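Local coordinates for protein mitomycin biosynthesis 6-O-methyltransferase (Streptomyces lavendulae, PDB 3GWZ) that transfers the methyl group of S-adenosyl-L-methionine to the 6-hydroxyl of demethylated mitomycins A and B, forming the quinone methoxy group of these anticancer agents, at residues G70-A74 against T75-E79; R242-L245 against T246-L250; R291-A294 against T295-P299; A332-E336 against S337-A341. All coordinates share one frame; numbering follows the deposited sequence.

Contact 1: G70-A74 against T75-E79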
ATOM      1  N   GLY A  70       1.319  -2.664  12.567  1.00 27.83           N
ATOM      2  CA  GLY A  70       1.776  -3.102  13.876  1.00 27.28           C
ATOM      3  C   GLY A  70       2.538  -4.417  13.841  1.00 24.30           C
ATOM      4  O   GLY A  70       2.621  -5.059  12.795  1.00 19.20           O
ATOM      5  N   PRO A  71       3.074  -4.843  14.997  1.00 27.15           N
ATOM      6  CA  PRO A  71       3.924  -6.037  15.077  1.00 24.27           C
ATOM      7  C   PRO A  71       3.119  -7.307  14.838  1.00 26.19           C
ATOM      8  O   PRO A  71       1.910  -7.320  15.081  1.00 21.78           O
ATOM      9  CB  PRO A  71       4.450  -6.013  16.525  1.00 25.61           C
ATOM     10  CG  PRO A  71       3.945  -4.731  17.140  1.00 28.50           C
ATOM     11  CD  PRO A  71       2.772  -4.292  16.328  1.00 28.26           C
ATOM     12  N   ARG A  72       3.782  -8.353  14.349  1.00 17.34           N
ATOM     13  CA  ARG A  72       3.148  -9.653  14.148  1.00 17.59           C
ATOM     14  C   ARG A  72       4.101 -10.742  14.605  1.00 20.16           C
ATOM     15  O   ARG A  72       5.321 -10.550  14.608  1.00 19.45           O
ATOM     16  CB  ARG A  72       2.799  -9.871  12.676  1.00 18.57           C
ATOM     17  CG  ARG A  72       1.954  -8.762  12.058  1.00 24.39           C
ATOM     18  CD  ARG A  72       0.469  -8.933  12.346  1.00 31.00           C
ATOM     19  NE  ARG A  72      -0.259  -7.718  11.988  1.00 39.94           N
ATOM     20  CZ  ARG A  72      -1.537  -7.485  12.266  1.00 46.44           C
ATOM     21  NH1 ARG A  72      -2.260  -8.392  12.910  1.00 52.44           N
ATOM     22  NH2 ARG A  72      -2.091  -6.341  11.894  1.00 44.93           N
ATOM     23  N   THR A  73       3.549 -11.881  14.986  1.00 17.81           N
ATOM     24  CA  THR A  73       4.369 -12.995  15.431  1.00 21.67           C
ATOM     25  C   THR A  73       4.984 -13.737  14.245  1.00 21.92           C
ATOM     26  O   THR A  73       4.449 -13.714  13.129  1.00 18.10           O
ATOM     27  CB  THR A  73       3.551 -13.999  16.261  1.00 21.13           C
ATOM     28  OG1 THR A  73       2.594 -14.649  15.416  1.00 22.93           O
ATOM     29  CG2 THR A  73       2.828 -13.296  17.421  1.00 22.81           C
ATOM     30  N   ALA A  74       6.111 -14.394  14.492  1.00 21.48           N
ATOM     31  CA  ALA A  74       6.714 -15.263  13.488  1.00 20.55           C
ATOM     32  C   ALA A  74       5.692 -16.306  13.037  1.00 19.65           C
ATOM     33  O   ALA A  74       5.614 -16.638  11.860  1.00 18.61           O
ATOM     34  CB  ALA A  74       7.964 -15.939  14.045  1.00 18.43           C
ATOM     35  N   THR A  75       4.901 -16.817  13.979  1.00 20.74           N
ATOM     36  CA  THR A  75       3.837 -17.763  13.652  1.00 22.37           C
ATOM     37  C   THR A  75       2.899 -17.192  12.597  1.00 20.39           C
ATOM     38  O   THR A  75       2.647 -17.822  11.568  1.00 22.52           O
ATOM     39  CB  THR A  75       3.003 -18.148  14.897  1.00 23.97           C
ATOM     40  OG1 THR A  75       3.858 -18.732  15.885  1.00 24.97           O
ATOM     41  CG2 THR A  75       1.914 -19.147  14.522  1.00 26.22           C
ATOM     42  N   ALA A  76       2.387 -15.994  12.859  1.00 22.63           N
ATOM     43  CA  ALA A  76       1.413 -15.365  11.969  1.00 20.65           C
ATOM     44  C   ALA A  76       2.038 -15.004  10.621  1.00 25.91           C
ATOM     45  O   ALA A  76       1.427 -15.205   9.569  1.00 24.35           O
ATOM     46  CB  ALA A  76       0.820 -14.130  12.621  1.00 19.51           C
ATOM     47  N   LEU A  77       3.251 -14.462  10.656  1.00 21.15           N
ATOM     48  CA  LEU A  77       3.962 -14.140   9.429  1.00 21.10           C
ATOM     49  C   LEU A  77       4.229 -15.396   8.594  1.00 18.23           C
ATOM     50  O   LEU A  77       4.134 -15.363   7.367  1.00 24.03           O
ATOM     51  CB  LEU A  77       5.266 -13.401   9.741  1.00 19.40           C
ATOM     52  CG  LEU A  77       5.118 -12.014  10.361  1.00 20.46           C
ATOM     53  CD1 LEU A  77       6.473 -11.512  10.849  1.00 20.77           C
ATOM     54  CD2 LEU A  77       4.494 -11.026   9.369  1.00 13.17           C
ATOM     55  N   ALA A  78       4.553 -16.501   9.259  1.00 19.83           N
ATOM     56  CA  ALA A  78       4.785 -17.767   8.563  1.00 21.30           C
ATOM     57  C   ALA A  78       3.513 -18.285   7.900  1.00 23.19           C
ATOM     58  O   ALA A  78       3.536 -18.722   6.751  1.00 21.47           O
ATOM     59  CB  ALA A  78       5.366 -18.814   9.510  1.00 19.74           C
ATOM     60  N   GLU A  79       2.403 -18.237   8.628  1.00 29.04           N
ATOM     61  CA  GLU A  79       1.121 -18.663   8.071  1.00 27.09           C
ATOM     62  C   GLU A  79       0.736 -17.835   6.845  1.00 26.16           C
ATOM     63  O   GLU A  79       0.310 -18.383   5.828  1.00 30.56           O
ATOM     64  CB  GLU A  79       0.020 -18.590   9.131  1.00 29.32           C
ATOM     65  CG  GLU A  79      -1.379 -18.808   8.579  1.00 34.67           C
ATOM     66  CD  GLU A  79      -2.377 -19.167   9.660  0.19 39.53           C
ATOM     67  OE1 GLU A  79      -1.950 -19.358  10.819  0.51 42.26           O
ATOM     68  OE2 GLU A  79      -3.584 -19.261   9.349  0.43 43.05           O
TER
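T73 closes the first turn of helix 74-81 with both of its oxygens. From the N-cap position its side-chain OG1 accepts the amide hydrogen of A76, at 2.9 Å from A76 N with an N-H...O angle of 160°, while its carbonyl oxygen takes L77 N at 2.8 Å. The hydroxyl can do this because chi1 of 68° sets OG1 between the backbone N and the carbonyl carbon, turned over the helix start, where it also lies 3.4 Å from A76 CB. A74 O with A78 N (2.8 Å) continues the i to i+4 pattern.

The tight side of the contact gathers around the buried L77. Its CG sits only 3.3 Å from T73 O, and its CD2 rests 3.9 Å from R72 CB, so the leucine covers the carbonyl and the root of the arginine together. Beyond CB the arginine leaves this packing: its chain bends at chi2 (-83°) and carries the guanidinium outward, where NH1 forms a salt bridge with E243 of the second subunit. On the looser side T75 and A76 are partly exposed and meet T73 mainly through OG1, with T75 CB 3.6 Å from T73 OG1; T75 OG1 hydrogen-bonds E85.

The segments lie in the dimerisation domain. R72 and A74 pair through their backbones with F110 and D108, which places strand 72-73, outermost in this chain's small sheet, against strand 109-111. L77 packs on L88 and L92 of helix 85-97. T73 both ends strand 72-73 and caps helix 74-81.

Contact 2: R242-L245 against T246-L250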
ATOM      1  N   ARG A 242       4.632   3.167 -23.723  1.00 15.18           N
ATOM      2  CA  ARG A 242       3.371   3.727 -24.204  1.00 15.07           C
ATOM      3  C   ARG A 242       2.360   3.853 -23.064  1.00 17.57           C
ATOM      4  O   ARG A 242       1.698   4.880 -22.927  1.00 16.94           O
ATOM      5  CB  ARG A 242       2.786   2.889 -25.338  1.00 19.45           C
ATOM      6  CG  ARG A 242       1.602   3.554 -26.038  1.00 18.61           C
ATOM      7  CD  ARG A 242       0.887   2.607 -26.998  1.00 19.65           C
ATOM      8  NE  ARG A 242       1.806   1.910 -27.898  1.00 20.82           N
ATOM      9  CZ  ARG A 242       2.288   2.412 -29.030  1.00 23.13           C
ATOM     10  NH1 ARG A 242       1.959   3.638 -29.418  1.00 23.98           N
ATOM     11  NH2 ARG A 242       3.123   1.690 -29.768  1.00 23.55           N
ATOM     12  N   GLU A 243       2.241   2.818 -22.238  1.00 15.95           N
ATOM     13  CA  GLU A 243       1.327   2.884 -21.105  1.00 16.36           C
ATOM     14  C   GLU A 243       1.670   4.030 -20.131  1.00 20.44           C
ATOM     15  O   GLU A 243       0.787   4.786 -19.715  1.00 16.53           O
ATOM     16  CB  GLU A 243       1.252   1.547 -20.363  1.00 20.22           C
ATOM     17  CG  GLU A 243       0.314   1.598 -19.141  1.00 31.16           C
ATOM     18  CD  GLU A 243       0.251   0.284 -18.368  1.00 45.38           C
ATOM     19  OE1 GLU A 243       0.641  -0.762 -18.927  1.00 40.55           O
ATOM     20  OE2 GLU A 243      -0.196   0.301 -17.199  1.00 44.76           O
ATOM     21  N   LEU A 244       2.945   4.158 -19.772  1.00 16.73           N
ATOM     22  CA  LEU A 244       3.381   5.217 -18.854  1.00 16.74           C
ATOM     23  C   LEU A 244       3.118   6.603 -19.435  1.00 20.84           C
ATOM     24  O   LEU A 244       2.526   7.472 -18.772  1.00 15.82           O
ATOM     25  CB  LEU A 244       4.862   5.050 -18.485  1.00 19.73           C
ATOM     26  CG  LEU A 244       5.528   6.099 -17.580  1.00 21.07           C
ATOM     27  CD1 LEU A 244       6.739   5.521 -16.839  1.00 20.67           C
ATOM     28  CD2 LEU A 244       5.934   7.354 -18.358  1.00 19.34           C
ATOM     29  N   LEU A 245       3.529   6.801 -20.684  1.00 13.46           N
ATOM     30  CA  LEU A 245       3.367   8.096 -21.331  1.00 14.86           C
ATOM     31  C   LEU A 245       1.896   8.443 -21.572  1.00 17.10           C
ATOM     32  O   LEU A 245       1.493   9.590 -21.413  1.00 19.23           O
ATOM     33  CB  LEU A 245       4.161   8.139 -22.643  1.00 14.39           C
ATOM     34  CG  LEU A 245       5.685   8.215 -22.461  1.00 20.71           C
ATOM     35  CD1 LEU A 245       6.435   7.767 -23.723  1.00 15.07           C
ATOM     36  CD2 LEU A 245       6.125   9.621 -22.047  1.00 17.00           C
ATOM     37  N   THR A 246       1.096   7.456 -21.955  1.00 13.79           N
ATOM     38  CA  THR A 246      -0.316   7.711 -22.223  1.00 17.81           C
ATOM     39  C   THR A 246      -1.067   8.096 -20.946  1.00 19.80           C
ATOM     40  O   THR A 246      -1.836   9.062 -20.935  1.00 18.06           O
ATOM     41  CB  THR A 246      -0.974   6.498 -22.876  1.00 20.58           C
ATOM     42  OG1 THR A 246      -0.310   6.223 -24.117  1.00 19.51           O
ATOM     43  CG2 THR A 246      -2.456   6.759 -23.131  1.00 17.18           C
ATOM     44  N   GLY A 247      -0.831   7.345 -19.871  1.00 17.18           N
ATOM     45  CA  GLY A 247      -1.498   7.598 -18.601  1.00 15.22           C
ATOM     46  C   GLY A 247      -1.060   8.886 -17.934  1.00 19.35           C
ATOM     47  O   GLY A 247      -1.719   9.376 -17.009  1.00 15.09           O
ATOM     48  N   ARG A 248       0.064   9.437 -18.387  1.00 16.61           N
ATOM     49  CA  ARG A 248       0.503  10.740 -17.906  1.00 14.09           C
ATOM     50  C   ARG A 248       0.077  11.866 -18.862  1.00 16.16           C
ATOM     51  O   ARG A 248       0.512  13.005 -18.732  1.00 17.37           O
ATOM     52  CB  ARG A 248       2.009  10.749 -17.621  1.00 18.66           C
ATOM     53  CG  ARG A 248       2.337  10.133 -16.245  1.00 17.66           C
ATOM     54  CD  ARG A 248       3.819   9.921 -16.021  1.00 19.86           C
ATOM     55  NE  ARG A 248       4.564  11.181 -15.974  1.00 20.85           N
ATOM     56  CZ  ARG A 248       5.860  11.265 -15.700  1.00 22.93           C
ATOM     57  NH1 ARG A 248       6.545  10.160 -15.437  1.00 21.67           N
ATOM     58  NH2 ARG A 248       6.472  12.448 -15.682  1.00 20.12           N
ATOM     59  N   GLY A 249      -0.789  11.533 -19.810  1.00 13.95           N
ATOM     60  CA  GLY A 249      -1.361  12.528 -20.707  1.00 18.28           C
ATOM     61  C   GLY A 249      -0.401  13.035 -21.768  1.00 22.14           C
ATOM     62  O   GLY A 249      -0.511  14.177 -22.225  1.00 20.39           O
ATOM     63  N   LEU A 250       0.545  12.193 -22.172  1.00 17.79           N
ATOM     64  CA  LEU A 250       1.586  12.650 -23.093  1.00 19.42           C
ATOM     65  C   LEU A 250       1.596  11.915 -24.437  1.00 20.39           C
ATOM     66  O   LEU A 250       2.499  12.123 -25.251  1.00 21.10           O
ATOM     67  CB  LEU A 250       2.962  12.558 -22.429  1.00 14.80           C
ATOM     68  CG  LEU A 250       3.257  13.589 -21.338  1.00 20.29           C
ATOM     69  CD1 LEU A 250       4.492  13.177 -20.543  1.00 18.84           C
ATOM     70  CD2 LEU A 250       3.452  14.967 -21.957  1.00 20.14           C
TER
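With chi1 of -60°, T246 turns OG1 back beside its own backbone N and over the preceding turn, while R242 swings CG anti to its backbone N (chi1 -170°), and the two side chains run alongside each other. The hydroxyl donates to R242 O at 2.7 Å from T246 OG1, lying above the carbonyl plane; T246 N reaches the same oxygen at 2.8 Å from the opposite face, so a single carbonyl is gripped by two donors of one residue. R242 NE forms a salt bridge with E239.

L244 and R248 lie side by side, the leucine CD2 4.1 Å from R248 CD along the aliphatic part of the arginine, whose NH2 continues to a salt bridge with D222. On the buried flank L245 CD2 meets L250 CD1 at 4.2 Å, both leucines packing on A218 of helix 215-223.

L250 N folds back to L245 O at 2.9 Å, and G249 N bonds to T246 O, with G249 at positive phi (74°). These two bonds and a glycine in the left-handed backbone conformation define a Schellman motif, which ends the helix of the beta-alpha-beta unit 228-233, 235-247, 254-258 in the Rossmann-like S-adenosylmethionine-binding fold.

Contact 3: R291-A294 against T295-P299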
ATOM      1  N   ARG A 291      27.658   5.713 -34.344  1.00 16.73           N
ATOM      2  CA  ARG A 291      27.763   6.012 -35.767  1.00 22.65           C
ATOM      3  C   ARG A 291      26.377   6.161 -36.391  1.00 23.13           C
ATOM      4  O   ARG A 291      26.153   7.057 -37.205  1.00 23.59           O
ATOM      5  CB  ARG A 291      28.597   4.949 -36.496  1.00 24.56           C
ATOM      6  CG  ARG A 291      30.102   5.142 -36.324  1.00 23.21           C
ATOM      7  CD  ARG A 291      30.926   4.076 -37.043  1.00 33.48           C
ATOM      8  NE  ARG A 291      32.360   4.287 -36.837  1.00 34.76           N
ATOM      9  CZ  ARG A 291      33.308   3.405 -37.144  1.00 40.64           C
ATOM     10  NH1 ARG A 291      32.989   2.231 -37.678  1.00 39.91           N
ATOM     11  NH2 ARG A 291      34.582   3.695 -36.911  1.00 35.76           N
ATOM     12  N   ARG A 292      25.442   5.299 -35.998  1.00 22.78           N
ATOM     13  CA  ARG A 292      24.078   5.426 -36.494  1.00 21.26           C
ATOM     14  C   ARG A 292      23.417   6.703 -35.975  1.00 21.99           C
ATOM     15  O   ARG A 292      22.629   7.332 -36.678  1.00 20.01           O
ATOM     16  CB  ARG A 292      23.232   4.198 -36.158  1.00 23.85           C
ATOM     17  CG  ARG A 292      21.905   4.186 -36.923  1.00 27.65           C
ATOM     18  CD  ARG A 292      21.203   2.845 -36.861  1.00 27.68           C
ATOM     19  NE  ARG A 292      22.012   1.765 -37.423  1.00 27.68           N
ATOM     20  CZ  ARG A 292      22.083   1.475 -38.718  1.00 36.69           C
ATOM     21  NH1 ARG A 292      21.403   2.195 -39.601  1.00 34.46           N
ATOM     22  NH2 ARG A 292      22.836   0.464 -39.132  1.00 26.61           N
ATOM     23  N   ILE A 293      23.731   7.088 -34.742  1.00 18.79           N
ATOM     24  CA  ILE A 293      23.204   8.334 -34.206  1.00 19.18           C
ATOM     25  C   ILE A 293      23.796   9.510 -34.977  1.00 19.81           C
ATOM     26  O   ILE A 293      23.076  10.393 -35.425  1.00 18.96           O
ATOM     27  CB  ILE A 293      23.509   8.491 -32.701  1.00 19.36           C
ATOM     28  CG1 ILE A 293      22.767   7.419 -31.898  1.00 17.41           C
ATOM     29  CG2 ILE A 293      23.122   9.878 -32.212  1.00 17.50           C
ATOM     30  CD1 ILE A 293      23.209   7.356 -30.445  1.00 18.99           C
ATOM     31  N   ALA A 294      25.112   9.505 -35.151  1.00 19.37           N
ATOM     32  CA  ALA A 294      25.778  10.574 -35.890  1.00 20.33           C
ATOM     33  C   ALA A 294      25.147  10.802 -37.271  1.00 24.50           C
ATOM     34  O   ALA A 294      24.976  11.942 -37.704  1.00 23.74           O
ATOM     35  CB  ALA A 294      27.279  10.274 -36.025  1.00 23.15           C
ATOM     36  N   THR A 295      24.818   9.709 -37.950  0.73 22.96           N
ATOM     37  CA  THR A 295      24.216   9.764 -39.281  0.73 24.16           C
ATOM     38  C   THR A 295      22.860  10.465 -39.259  0.73 30.11           C
ATOM     39  O   THR A 295      22.495  11.178 -40.199  0.73 24.31           O
ATOM     40  CB  THR A 295      24.056   8.347 -39.860  0.73 24.36           C
ATOM     41  OG1 THR A 295      25.353   7.779 -40.090  0.73 27.02           O
ATOM     42  CG2 THR A 295      23.283   8.375 -41.171  0.73 30.86           C
ATOM     43  N   ALA A 296      22.127  10.276 -38.167  1.00 23.36           N
ATOM     44  CA  ALA A 296      20.772  10.803 -38.044  1.00 21.70           C
ATOM     45  C   ALA A 296      20.769  12.271 -37.630  1.00 24.87           C
ATOM     46  O   ALA A 296      19.743  12.946 -37.714  1.00 25.95           O
ATOM     47  CB  ALA A 296      19.970   9.977 -37.033  1.00 21.16           C
HETATM   48  N   MSE A 297      21.911  12.760 -37.167  1.00 22.49           N
HETATM   49  CA  MSE A 297      21.972  14.102 -36.602  1.00 23.16           C
HETATM   50  C   MSE A 297      22.093  15.194 -37.664  1.00 32.17           C
HETATM   51  O   MSE A 297      22.775  15.026 -38.676  1.00 30.01           O
HETATM   52  CB  MSE A 297      23.126  14.213 -35.604  1.00 23.45           C
HETATM   53  CG  MSE A 297      22.878  13.431 -34.315  1.00 22.50           C
HETATM   54 SE   MSE A 297      24.429  13.363 -33.151  0.65 23.10          SE
HETATM   55  CE  MSE A 297      24.478  15.237 -32.645  1.00 17.68           C
ATOM     56  N   LYS A 298      21.416  16.312 -37.421  1.00 25.39           N
ATOM     57  CA  LYS A 298      21.619  17.512 -38.220  1.00 32.17           C
ATOM     58  C   LYS A 298      22.834  18.248 -37.679  1.00 34.50           C
ATOM     59  O   LYS A 298      23.205  18.072 -36.517  1.00 31.79           O
ATOM     60  CB  LYS A 298      20.390  18.423 -38.146  1.00 37.90           C
ATOM     61  CG  LYS A 298      19.116  17.781 -38.650  1.00 33.82           C
ATOM     62  CD  LYS A 298      17.935  18.731 -38.534  1.00 35.65           C
ATOM     63  CE  LYS A 298      17.753  19.223 -37.110  1.00 31.57           C
ATOM     64  NZ  LYS A 298      16.434  19.887 -36.922  1.00 32.35           N
ATOM     65  N   PRO A 299      23.462  19.082 -38.515  1.00 32.58           N
ATOM     66  CA  PRO A 299      24.641  19.823 -38.060  1.00 29.73           C
ATOM     67  C   PRO A 299      24.398  20.534 -36.730  1.00 31.33           C
ATOM     68  O   PRO A 299      25.315  20.666 -35.921  1.00 30.35           O
ATOM     69  CB  PRO A 299      24.858  20.844 -39.179  1.00 37.27           C
ATOM     70  CG  PRO A 299      24.329  20.156 -40.399  1.00 42.72           C
ATOM     71  CD  PRO A 299      23.154  19.335 -39.935  1.00 40.18           C
TER
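T295 N bonds to R291 O at 3.1 Å, one turn back on helix 283-296, and this is the sure link between the two residues. The threonine hydroxyl comes to the same oxygen from the opposite face of the carbonyl plane, but in one of two modelled conformers, so that second bond is doubtful. The arginine itself sends its guanidinium outward, NE donating to K345 O.

At A296 the hydrogen bonding changes. Its amide keeps only a weak bond to R292 O, and the stronger partner is I293 O at 2.9 Å from A296 N, three residues back, with the donor well above the carbonyl plane. The last turn thus tightens toward a 3-10 pattern as the helix of the beta-alpha-beta unit 271-275, 283-296, 302-308 runs out beside the central sheet of the methyltransferase domain. The A296 methyl packs on I265 and on Y272 of strand 271-275.

M297, a selenomethionine, is the first residue to leave helical backbone angles. Its N still donates to A294 O, at 3.2 Å, before the chain straightens. CB and CG start back along I293, CG passing 3.2 Å from I293 O; SE touches I293 CG2 at 3.8 Å, the two side chains crossing at a slant, and the bend at chi3 (68°) then carries CE away. Both side chains reach L303 of strand 302-308, and M297 additionally packs on Y272 and L348.

Contact 4: A332-E336 against S337-A341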
ATOM      1  N   ALA A 332      30.365  -2.050 -18.858  1.00 14.79           N
ATOM      2  CA  ALA A 332      31.404  -1.402 -18.068  1.00 13.39           C
ATOM      3  C   ALA A 332      31.135   0.091 -18.048  1.00 13.60           C
ATOM      4  O   ALA A 332      30.662   0.653 -19.034  1.00 15.83           O
ATOM      5  CB  ALA A 332      32.782  -1.661 -18.676  1.00 13.70           C
ATOM      6  N   GLU A 333      31.442   0.730 -16.926  1.00 13.91           N
ATOM      7  CA  GLU A 333      31.394   2.185 -16.844  1.00 14.22           C
ATOM      8  C   GLU A 333      32.657   2.723 -17.479  1.00 16.57           C
ATOM      9  O   GLU A 333      33.693   2.043 -17.493  1.00 15.57           O
ATOM     10  CB  GLU A 333      31.299   2.652 -15.385  1.00 17.15           C
ATOM     11  CG  GLU A 333      30.169   2.009 -14.580  1.00 13.59           C
ATOM     12  CD  GLU A 333      28.781   2.518 -14.964  1.00 18.02           C
ATOM     13  OE1 GLU A 333      28.624   3.093 -16.065  1.00 19.52           O
ATOM     14  OE2 GLU A 333      27.835   2.329 -14.162  1.00 16.88           O
ATOM     15  N   ARG A 334      32.572   3.943 -17.998  1.00 14.90           N
ATOM     16  CA  ARG A 334      33.690   4.567 -18.687  1.00 17.35           C
ATOM     17  C   ARG A 334      33.967   5.964 -18.123  1.00 18.24           C
ATOM     18  O   ARG A 334      33.084   6.588 -17.525  1.00 18.02           O
ATOM     19  CB  ARG A 334      33.384   4.677 -20.184  1.00 13.47           C
ATOM     20  CG  ARG A 334      33.504   3.360 -20.964  1.00 15.60           C
ATOM     21  CD  ARG A 334      32.949   3.543 -22.378  1.00 18.05           C
ATOM     22  NE  ARG A 334      33.000   2.317 -23.159  1.00 16.05           N
ATOM     23  CZ  ARG A 334      31.963   1.506 -23.351  1.00 19.52           C
ATOM     24  NH1 ARG A 334      30.771   1.797 -22.820  1.00 14.50           N
ATOM     25  NH2 ARG A 334      32.114   0.411 -24.089  1.00 15.04           N
ATOM     26  N   SER A 335      35.198   6.434 -18.306  1.00 14.97           N
ATOM     27  CA  SER A 335      35.559   7.820 -18.014  1.00 18.58           C
ATOM     28  C   SER A 335      35.145   8.689 -19.196  1.00 20.52           C
ATOM     29  O   SER A 335      34.843   8.174 -20.271  1.00 17.72           O
ATOM     30  CB  SER A 335      37.068   7.947 -17.804  1.00 21.67           C
ATOM     31  OG  SER A 335      37.753   7.834 -19.040  1.00 20.80           O
ATOM     32  N   GLU A 336      35.129  10.004 -19.009  1.00 20.73           N
ATOM     33  CA  GLU A 336      34.799  10.890 -20.122  1.00 21.54           C
ATOM     34  C   GLU A 336      35.783  10.730 -21.285  1.00 18.70           C
ATOM     35  O   GLU A 336      35.382  10.763 -22.435  1.00 20.05           O
ATOM     36  CB  GLU A 336      34.726  12.352 -19.669  1.00 25.51           C
ATOM     37  CG  GLU A 336      34.251  13.305 -20.752  1.00 27.91           C
ATOM     38  CD  GLU A 336      34.090  14.739 -20.260  1.00 36.67           C
ATOM     39  OE1 GLU A 336      33.592  14.944 -19.130  1.00 38.33           O
ATOM     40  OE2 GLU A 336      34.458  15.662 -21.016  1.00 37.26           O
ATOM     41  N   SER A 337      37.067  10.547 -20.983  1.00 19.81           N
ATOM     42  CA  SER A 337      38.069  10.403 -22.037  1.00 24.22           C
ATOM     43  C   SER A 337      37.877   9.106 -22.814  1.00 25.45           C
ATOM     44  O   SER A 337      38.105   9.049 -24.024  1.00 17.17           O
ATOM     45  CB  SER A 337      39.494  10.479 -21.475  1.00 26.96           C
ATOM     46  OG  SER A 337      39.763   9.410 -20.589  1.00 31.43           O
ATOM     47  N   GLU A 338      37.460   8.056 -22.120  1.00 21.59           N
ATOM     48  CA  GLU A 338      37.113   6.820 -22.809  1.00 21.39           C
ATOM     49  C   GLU A 338      35.926   7.015 -23.754  1.00 17.62           C
ATOM     50  O   GLU A 338      35.947   6.546 -24.895  1.00 20.59           O
ATOM     51  CB  GLU A 338      36.880   5.688 -21.797  1.00 19.97           C
ATOM     52  CG  GLU A 338      38.198   5.093 -21.303  1.00 23.15           C
ATOM     53  CD  GLU A 338      38.050   4.233 -20.059  1.00 27.25           C
ATOM     54  OE1 GLU A 338      37.008   4.319 -19.378  1.00 21.10           O
ATOM     55  OE2 GLU A 338      38.989   3.474 -19.759  1.00 30.18           O
ATOM     56  N   PHE A 339      34.891   7.719 -23.296  1.00 16.00           N
ATOM     57  CA  PHE A 339      33.767   8.010 -24.174  1.00 16.42           C
ATOM     58  C   PHE A 339      34.238   8.859 -25.363  1.00 19.72           C
ATOM     59  O   PHE A 339      33.863   8.601 -26.508  1.00 16.76           O
ATOM     60  CB  PHE A 339      32.647   8.746 -23.430  1.00 12.07           C
ATOM     61  CG  PHE A 339      31.628   7.836 -22.796  1.00 18.43           C
ATOM     62  CD1 PHE A 339      30.925   6.915 -23.559  1.00 24.23           C
ATOM     63  CD2 PHE A 339      31.364   7.915 -21.437  1.00 26.08           C
ATOM     64  CE1 PHE A 339      29.986   6.075 -22.968  1.00 22.28           C
ATOM     65  CE2 PHE A 339      30.420   7.085 -20.844  1.00 24.95           C
ATOM     66  CZ  PHE A 339      29.732   6.170 -21.612  1.00 16.61           C
ATOM     67  N   ALA A 340      35.059   9.868 -25.076  1.00 20.24           N
ATOM     68  CA  ALA A 340      35.521  10.804 -26.105  1.00 19.02           C
ATOM     69  C   ALA A 340      36.248  10.081 -27.232  1.00 20.28           C
ATOM     70  O   ALA A 340      36.081  10.418 -28.404  1.00 20.28           O
ATOM     71  CB  ALA A 340      36.415  11.876 -25.487  1.00 20.14           C
ATOM     72  N   ALA A 341      37.055   9.084 -26.871  1.00 19.23           N
ATOM     73  CA  ALA A 341      37.752   8.277 -27.865  1.00 20.83           C
ATOM     74  C   ALA A 341      36.785   7.537 -28.789  1.00 20.50           C
ATOM     75  O   ALA A 341      36.995   7.480 -30.010  1.00 19.08           O
ATOM     76  CB  ALA A 341      38.701   7.292 -27.185  1.00 23.97           C
TER
HETATM   77  O   HOH W   1      35.959   1.376 -19.059  1.00 35.16           O
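The chain enters helix 336-344 from an extended run through R334 and S335, and the first turns close with S335 O accepting F339 N at 3.1 Å and E336 O accepting A340 N at 2.8 Å. E338 reaches back over the helix start: its OE1 takes the amide of S335 at 3.0 Å from S335 N, a nearly straight bond (168°) that meets the carboxylate on its anti side. A water ties the same OE1 to E333 O, donating to both.

S335, at the N-cap position, turns OG toward the helix (chi1 73°), where it shares a hydrogen bond of 3.0 Å with S337 OG.

R334 lies across F339, the two side chains at about a right angle. Its CB stands over one face of the ring, offset toward the rim and 4.1 Å from the ring centroid, in a CH-pi contact; farther along the extended chain, CD approaches F339 CE1 at 3.9 Å. The buried guanidinium is held by D283 in a salt bridge and by the carbonyls of W281 and L278.

E333, just ahead, hydrogen-bonds the proposed proton acceptor H279 at ND1 and the substrate-binding N308, and so joins this loop to the active site. The loop lies between helices 316-329 and 336-344: D322 of the former accepts E333 N, E336 bonds S353 of strand 348-355, and F339 packs on L278 and L309.

How the contacts relate
All four contacts lie at helix ends: contacts 1 and 4 at starts, contacts 2 and 3 at finishes. Contact 1, in the dimerisation domain, stands apart, its centre about 59 Å from that of contact 3, yet R72 gives it a link to the second subunit, through a residue of contact 2 in that copy. Contacts 2, 3 and 4 belong to the methyltransferase domain. Contacts 3 and 4 are the nearest pair, about 8 Å between nearest atoms. From the bound S-adenosyl-L-homocysteine the side chain of L244 is about 9 Å, that of R292 about 10 Å and that of E333 about 11 Å, but E333 comes within about 3 Å of the side chains of H279 and N308.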